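Local coordinates for competence damage-inducible protein A (Enterobacter cloacae subsp. cloacae, PDB 5VU3) that is of unknown function but belongs to the CinA competence-damaged family, some of whose members deamidate nicotinamide mononucleotide, at residues A[61-64]-A[68-71]; A[96-101]-A[105-110]. All coordinates share one frame; numbering follows the deposited sequence.

Contact 1 (A[61-64]-A[68-71]); sequences LVVF and AKER
The flat group at this contact is the carbonyl of Phe64. One of its faces is met by the ammonium of Lys69. Lys69 NZ stands 2.9 Å from Phe64 O, well above the carbonyl plane and not in it. The N-H directions fit poorly, so this is a close polar approach and not a hydrogen bond. Phe64 points its CB away from the helix, and its side chain packs on Ala54 of the second subunit. At the next carbonyl back, Lys69 NZ is 3.9 Å from Val63 O. The firm partner of the ammonium is Ser37 OG, which also bonds to Val63 O. One serine hydroxyl therefore links the Val63 carbonyl to the lysine. Ser65 O adds a weak bond.

The lysine chain runs extended as far as CE and then bends at chi4 (67°), which turns NZ back toward the carbonyls. The rest of the contact is apolar. Val63 CG1 approaches Ala68 CB at 4.3 Å, methyl to methyl. The other valine branch, CG2, lies alongside the lysine chain, 4.3 Å from Lys69 CG. Val63 and Ala68 direct their CB atoms at each other's segment. Lys69 is buried and also packs on Met94 of helix 88-101, Val75 and Ala85.

Residues 61-63 pair with an antiparallel strand of the second subunit, and the sheet continues through the dimer. The whole is a tight strand-to-helix turn in an alpha/beta fold, with helix 66-73 following directly on strand 57-63, the outermost of its own chain.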
ATOM      1  N   LEU A  61      -2.034   4.950  -0.766  1.00 17.54           N
ATOM      2  CA  LEU A  61      -1.928   5.252   0.651  1.00 15.16           C
ATOM      3  C   LEU A  61      -2.662   4.200   1.463  1.00 17.57           C
ATOM      4  O   LEU A  61      -3.760   3.764   1.099  1.00 20.21           O
ATOM      5  CB  LEU A  61      -2.487   6.646   0.970  1.00 16.38           C
ATOM      6  CG  LEU A  61      -2.479   7.047   2.447  1.00 20.21           C
ATOM      7  CD1 LEU A  61      -1.060   7.282   2.977  1.00 23.96           C
ATOM      8  CD2 LEU A  61      -3.357   8.284   2.671  1.00 24.06           C
ATOM      9  N   VAL A  62      -2.036   3.785   2.557  1.00 15.00           N
ATOM     10  CA  VAL A  62      -2.637   2.891   3.537  1.00 17.08           C
ATOM     11  C   VAL A  62      -2.682   3.654   4.849  1.00 18.40           C
ATOM     12  O   VAL A  62      -1.659   4.198   5.280  1.00 18.73           O
ATOM     13  CB  VAL A  62      -1.828   1.588   3.681  1.00 19.07           C
ATOM     14  CG1 VAL A  62      -2.311   0.792   4.868  1.00 21.10           C
ATOM     15  CG2 VAL A  62      -1.918   0.768   2.392  1.00 18.55           C
ATOM     16  N   VAL A  63      -3.867   3.741   5.458  1.00 21.12           N
ATOM     17  CA  VAL A  63      -4.048   4.486   6.699  1.00 23.71           C
ATOM     18  C   VAL A  63      -5.048   3.741   7.572  1.00 32.69           C
ATOM     19  O   VAL A  63      -6.138   3.386   7.112  1.00 39.95           O
ATOM     20  CB  VAL A  63      -4.527   5.935   6.457  1.00 33.50           C
ATOM     21  CG1 VAL A  63      -3.363   6.826   6.055  1.00 39.75           C
ATOM     22  CG2 VAL A  63      -5.631   5.986   5.407  1.00 34.25           C
ATOM     23  N   PHE A  64      -4.682   3.504   8.827  1.00 28.23           N
ATOM     24  CA  PHE A  64      -5.563   2.803   9.751  1.00 29.50           C
ATOM     25  C   PHE A  64      -6.375   3.754  10.621  1.00 30.67           C
ATOM     26  O   PHE A  64      -7.589   3.592  10.753  1.00 32.55           O
ATOM     27  CB  PHE A  64      -4.763   1.863  10.659  1.00 34.38           C
ATOM     28  CG  PHE A  64      -5.602   1.230  11.738  1.00 43.85           C
ATOM     29  CD1 PHE A  64      -6.343   0.094  11.472  1.00 47.94           C
ATOM     30  CD2 PHE A  64      -5.675   1.790  13.008  1.00 49.76           C
ATOM     31  CE1 PHE A  64      -7.136  -0.484  12.450  1.00 51.32           C
ATOM     32  CE2 PHE A  64      -6.470   1.220  13.990  1.00 51.53           C
ATOM     33  CZ  PHE A  64      -7.201   0.080  13.709  1.00 50.79           C
ATOM     34  N   ALA A  68      -4.779   9.832  11.503  1.00 26.30           N
ATOM     35  CA  ALA A  68      -4.043   9.916  10.246  1.00 28.24           C
ATOM     36  C   ALA A  68      -4.956  10.319   9.098  1.00 25.11           C
ATOM     37  O   ALA A  68      -4.531  11.041   8.190  1.00 26.97           O
ATOM     38  CB  ALA A  68      -3.356   8.587   9.942  1.00 32.04           C
ATOM     39  N   LYS A  69      -6.206   9.845   9.100  1.00 25.72           N
ATOM     40  CA  LYS A  69      -7.164  10.316   8.102  1.00 23.21           C
ATOM     41  C   LYS A  69      -7.351  11.826   8.207  1.00 24.07           C
ATOM     42  O   LYS A  69      -7.409  12.525   7.190  1.00 25.38           O
ATOM     43  CB  LYS A  69      -8.507   9.599   8.264  1.00 21.24           C
ATOM     44  CG  LYS A  69      -8.509   8.127   7.865  1.00 21.73           C
ATOM     45  CD  LYS A  69      -9.886   7.501   8.052  1.00 22.82           C
ATOM     46  CE  LYS A  69      -9.852   5.979   7.863  1.00 24.46           C
ATOM     47  NZ  LYS A  69      -9.080   5.259   8.918  1.00 23.19           N
ATOM     48  N   GLU A  70      -7.428  12.352   9.431  1.00 25.88           N
ATOM     49  CA  GLU A  70      -7.611  13.792   9.595  1.00 25.06           C
ATOM     50  C   GLU A  70      -6.362  14.562   9.191  1.00 28.73           C
ATOM     51  O   GLU A  70      -6.448  15.592   8.512  1.00 29.37           O
ATOM     52  CB  GLU A  70      -7.983  14.115  11.040  1.00 29.51           C
ATOM     53  CG  GLU A  70      -9.210  13.386  11.526  1.00 33.86           C
ATOM     54  CD  GLU A  70      -9.423  13.539  13.015  1.00 39.48           C
ATOM     55  OE1 GLU A  70      -8.425  13.726  13.739  1.00 44.38           O
ATOM     56  OE2 GLU A  70     -10.585  13.479  13.459  1.00 39.23           O
ATOM     57  N   ARG A  71      -5.190  14.077   9.592  1.00 29.54           N
ATOM     58  CA  ARG A  71      -3.969  14.846   9.384  1.00 31.02           C
ATOM     59  C   ARG A  71      -3.461  14.734   7.948  1.00 28.95           C
ATOM     60  O   ARG A  71      -3.067  15.743   7.346  1.00 27.43           O
ATOM     61  CB  ARG A  71      -2.908  14.377  10.374  1.00 30.89           C
ATOM     62  CG  ARG A  71      -1.821  15.382  10.668  1.00 40.28           C
ATOM     63  CD  ARG A  71      -0.785  14.756  11.586  1.00 49.38           C
ATOM     64  NE  ARG A  71      -0.365  13.448  11.089  1.00 51.79           N
ATOM     65  CZ  ARG A  71      -0.731  12.291  11.634  1.00 51.20           C
ATOM     66  NH1 ARG A  71      -1.522  12.287  12.701  1.00 42.83           N
ATOM     67  NH2 ARG A  71      -0.313  11.145  11.109  1.00 51.84           N
TER

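Contact 2 (A[96-101]-A[105-110]); sequences ASIRDI and DVSIAI
Arg99, on helix 88-101, packs on Ser107, on strand 106-112, the next strand after a short loop. This is the closing half of a beta-alpha-beta crossover, in which the chain leaves strand 57-63, passes through helices and returns as a strand parallel to it.

The second segment starts with Asp105. Its backbone O accepts a hydrogen bond from Arg99 NE, 3.1 Å long, with an N-H...O angle of 162°. The bond is nearly straight on the donor side, and the oxygen lies close to the guanidinium plane. On the acceptor side the donor sits above the carbonyl plane, 64° out of it. Arg99 reaches this far because CG is anti to its own N (chi1 -180°) and the chain stays extended to NE. A water at the guanidinium edge joins the same two residues. Arg99 NH2 gives it a bond of 2.8 Å, and the water donates to Asp105 OD1 at 3.2 Å. The opposite charges are thus linked through water and do not touch directly. The other carboxylate oxygen, OD2, accepts from the backbone N of Arg31.

Val106 turns from this helix and packs on Leu164 of helix 149-167. Ser107 turns back. Its CB meets Ile98 CG2 at 3.8 Å, and its OG lies 3.8 Å from Arg99 CB. The hydroxyl is bonded to Ala95 O one turn earlier in the helix, so a buried polar group is satisfied by the helix backbone. Ile108 again faces helix 149-167. Ala109 points toward helix 88-101 and packs on Val91, Met94 and Ala95, the last being the residue whose O holds Ser107 OG.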
ATOM      1  N   ALA A  96     -11.501  12.326  -2.327  1.00 20.76           N
ATOM      2  CA  ALA A  96     -11.221  13.651  -2.866  1.00 23.76           C
ATOM      3  C   ALA A  96      -9.809  14.096  -2.510  1.00 21.29           C
ATOM      4  O   ALA A  96      -9.092  14.658  -3.347  1.00 24.67           O
ATOM      5  CB  ALA A  96     -12.250  14.659  -2.343  1.00 23.59           C
ATOM      6  N   SER A  97      -9.394  13.854  -1.271  1.00 19.86           N
ATOM      7  CA  SER A  97      -8.085  14.314  -0.823  1.00 22.52           C
ATOM      8  C   SER A  97      -6.955  13.541  -1.505  1.00 23.98           C
ATOM      9  O   SER A  97      -5.987  14.142  -1.984  1.00 23.01           O
ATOM     10  CB  SER A  97      -7.988  14.188   0.693  1.00 25.34           C
ATOM     11  OG  SER A  97      -6.654  14.369   1.131  1.00 32.70           O
ATOM     12  N   ILE A  98      -7.051  12.208  -1.558  1.00 21.76           N
ATOM     13  CA  ILE A  98      -5.945  11.447  -2.151  1.00 18.31           C
ATOM     14  C   ILE A  98      -5.831  11.744  -3.640  1.00 20.27           C
ATOM     15  O   ILE A  98      -4.725  11.768  -4.193  1.00 19.89           O
ATOM     16  CB  ILE A  98      -6.089   9.936  -1.876  1.00 19.24           C
ATOM     17  CG1 ILE A  98      -4.801   9.189  -2.255  1.00 18.56           C
ATOM     18  CG2 ILE A  98      -7.284   9.338  -2.626  1.00 17.77           C
ATOM     19  CD1 ILE A  98      -3.570   9.629  -1.477  1.00 23.48           C
ATOM     20  N   ARG A  99      -6.956  12.006  -4.305  1.00 25.16           N
ATOM     21  CA  ARG A  99      -6.919  12.400  -5.708  1.00 24.80           C
ATOM     22  C   ARG A  99      -6.114  13.683  -5.896  1.00 24.30           C
ATOM     23  O   ARG A  99      -5.338  13.809  -6.851  1.00 21.52           O
ATOM     24  CB  ARG A  99      -8.351  12.558  -6.225  1.00 22.86           C
ATOM     25  CG  ARG A  99      -8.459  12.958  -7.674  1.00 27.52           C
ATOM     26  CD  ARG A  99      -9.907  13.149  -8.101  1.00 26.42           C
ATOM     27  NE  ARG A  99      -9.980  13.764  -9.423  1.00 29.18           N
ATOM     28  CZ  ARG A  99     -10.176  15.060  -9.652  1.00 33.39           C
ATOM     29  NH1 ARG A  99     -10.343  15.908  -8.647  1.00 31.09           N
ATOM     30  NH2 ARG A  99     -10.210  15.510 -10.901  1.00 35.88           N
ATOM     31  N   ASP A 100      -6.259  14.635  -4.975  1.00 26.03           N
ATOM     32  CA  ASP A 100      -5.501  15.878  -5.074  1.00 27.86           C
ATOM     33  C   ASP A 100      -4.035  15.673  -4.701  1.00 22.91           C
ATOM     34  O   ASP A 100      -3.134  16.185  -5.377  1.00 23.60           O
ATOM     35  CB  ASP A 100      -6.132  16.939  -4.178  1.00 36.41           C
ATOM     36  CG  ASP A 100      -7.495  17.367  -4.663  1.00 43.24           C
ATOM     37  OD1 ASP A 100      -7.699  17.403  -5.899  1.00 46.52           O
ATOM     38  OD2 ASP A 100      -8.355  17.668  -3.806  1.00 41.23           O
ATOM     39  N   ILE A 101      -3.779  14.948  -3.609  1.00 22.48           N
ATOM     40  CA  ILE A 101      -2.405  14.726  -3.164  1.00 21.67           C
ATOM     41  C   ILE A 101      -1.595  14.035  -4.252  1.00 20.61           C
ATOM     42  O   ILE A 101      -0.421  14.365  -4.485  1.00 23.12           O
ATOM     43  CB  ILE A 101      -2.401  13.920  -1.851  1.00 24.68           C
ATOM     44  CG1 ILE A 101      -2.843  14.800  -0.674  1.00 26.83           C
ATOM     45  CG2 ILE A 101      -1.024  13.317  -1.573  1.00 26.99           C
ATOM     46  CD1 ILE A 101      -3.358  13.990   0.515  1.00 25.85           C
ATOM     47  N   ASP A 105      -6.419  11.592 -11.713  1.00 23.23           N
ATOM     48  CA  ASP A 105      -7.739  11.840 -12.277  1.00 25.95           C
ATOM     49  C   ASP A 105      -8.816  11.010 -11.598  1.00 27.84           C
ATOM     50  O   ASP A 105      -9.972  11.446 -11.509  1.00 24.94           O
ATOM     51  CB  ASP A 105      -7.725  11.540 -13.779  1.00 25.57           C
ATOM     52  CG  ASP A 105      -6.614  12.279 -14.513  1.00 29.14           C
ATOM     53  OD1 ASP A 105      -6.718  13.514 -14.667  1.00 29.68           O
ATOM     54  OD2 ASP A 105      -5.623  11.631 -14.917  1.00 26.90           O
ATOM     55  N   VAL A 106      -8.455   9.830 -11.111  1.00 18.38           N
ATOM     56  CA  VAL A 106      -9.396   8.873 -10.552  1.00 21.11           C
ATOM     57  C   VAL A 106      -8.832   8.387  -9.225  1.00 20.56           C
ATOM     58  O   VAL A 106      -7.622   8.178  -9.096  1.00 22.24           O
ATOM     59  CB  VAL A 106      -9.634   7.689 -11.515  1.00 22.49           C
ATOM     60  CG1 VAL A 106     -10.607   6.688 -10.913  1.00 19.99           C
ATOM     61  CG2 VAL A 106     -10.134   8.185 -12.878  1.00 22.47           C
ATOM     62  N   SER A 107      -9.704   8.202  -8.242  1.00 20.06           N
ATOM     63  CA  SER A 107      -9.278   7.661  -6.962  1.00 18.61           C
ATOM     64  C   SER A 107     -10.303   6.660  -6.455  1.00 19.18           C
ATOM     65  O   SER A 107     -11.492   6.747  -6.771  1.00 18.84           O
ATOM     66  CB  SER A 107      -9.065   8.766  -5.923  1.00 20.28           C
ATOM     67  OG  SER A 107     -10.295   9.384  -5.572  1.00 22.18           O
ATOM     68  N   ILE A 108      -9.812   5.693  -5.682  1.00 16.68           N
ATOM     69  CA  ILE A 108     -10.629   4.754  -4.924  1.00 16.63           C
ATOM     70  C   ILE A 108     -10.285   4.926  -3.456  1.00 17.02           C
ATOM     71  O   ILE A 108      -9.103   4.935  -3.092  1.00 18.82           O
ATOM     72  CB  ILE A 108     -10.370   3.296  -5.344  1.00 17.62           C
ATOM     73  CG1 ILE A 108     -10.595   3.091  -6.846  1.00 16.90           C
ATOM     74  CG2 ILE A 108     -11.206   2.350  -4.488  1.00 20.69           C
ATOM     75  CD1 ILE A 108     -10.317   1.657  -7.292  1.00 20.39           C
ATOM     76  N   ALA A 109     -11.305   5.044  -2.614  1.00 19.12           N
ATOM     77  CA  ALA A 109     -11.116   5.014  -1.173  1.00 19.64           C
ATOM     78  C   ALA A 109     -11.908   3.854  -0.598  1.00 19.65           C
ATOM     79  O   ALA A 109     -13.056   3.624  -0.991  1.00 20.63           O
ATOM     80  CB  ALA A 109     -11.550   6.336  -0.518  1.00 18.72           C
ATOM     81  N   ILE A 110     -11.299   3.121   0.333  1.00 16.21           N
ATOM     82  CA  ILE A 110     -11.966   2.024   1.033  1.00 16.26           C
ATOM     83  C   ILE A 110     -11.794   2.237   2.531  1.00 21.05           C
ATOM     84  O   ILE A 110     -10.678   2.493   2.997  1.00 19.40           O
ATOM     85  CB  ILE A 110     -11.396   0.656   0.618  1.00 20.76           C
ATOM     86  CG1 ILE A 110     -11.478   0.472  -0.897  1.00 22.45           C
ATOM     87  CG2 ILE A 110     -12.113  -0.466   1.344  1.00 19.65           C
ATOM     88  CD1 ILE A 110     -10.888  -0.848  -1.377  1.00 21.07           C
TER
HETATM   89  O   HOH W   1      -9.534  14.567 -13.462  1.00 32.77           O

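Both contacts pack a helix against the same sheet, contact 1 at the strand where the two subunits join, contact 2 at strand 106-112, the middle one of the chain's own five. They meet directly where Leu61 CB packs on Ile98 CD1, 4.0 Å apart. Contact 1 is the more buried, although it lies farther from the centre of the chain. Three of its four touching residues are buried, against two of four in contact 2. There Ser107 and Ile98 are inside, and Arg99 and Asp105 are partly exposed. The chemistry follows. At contact 1 a buried ammonium relies on Ser37 beside apolar packing. At contact 2 a guanidinium uses a backbone carbonyl and a water.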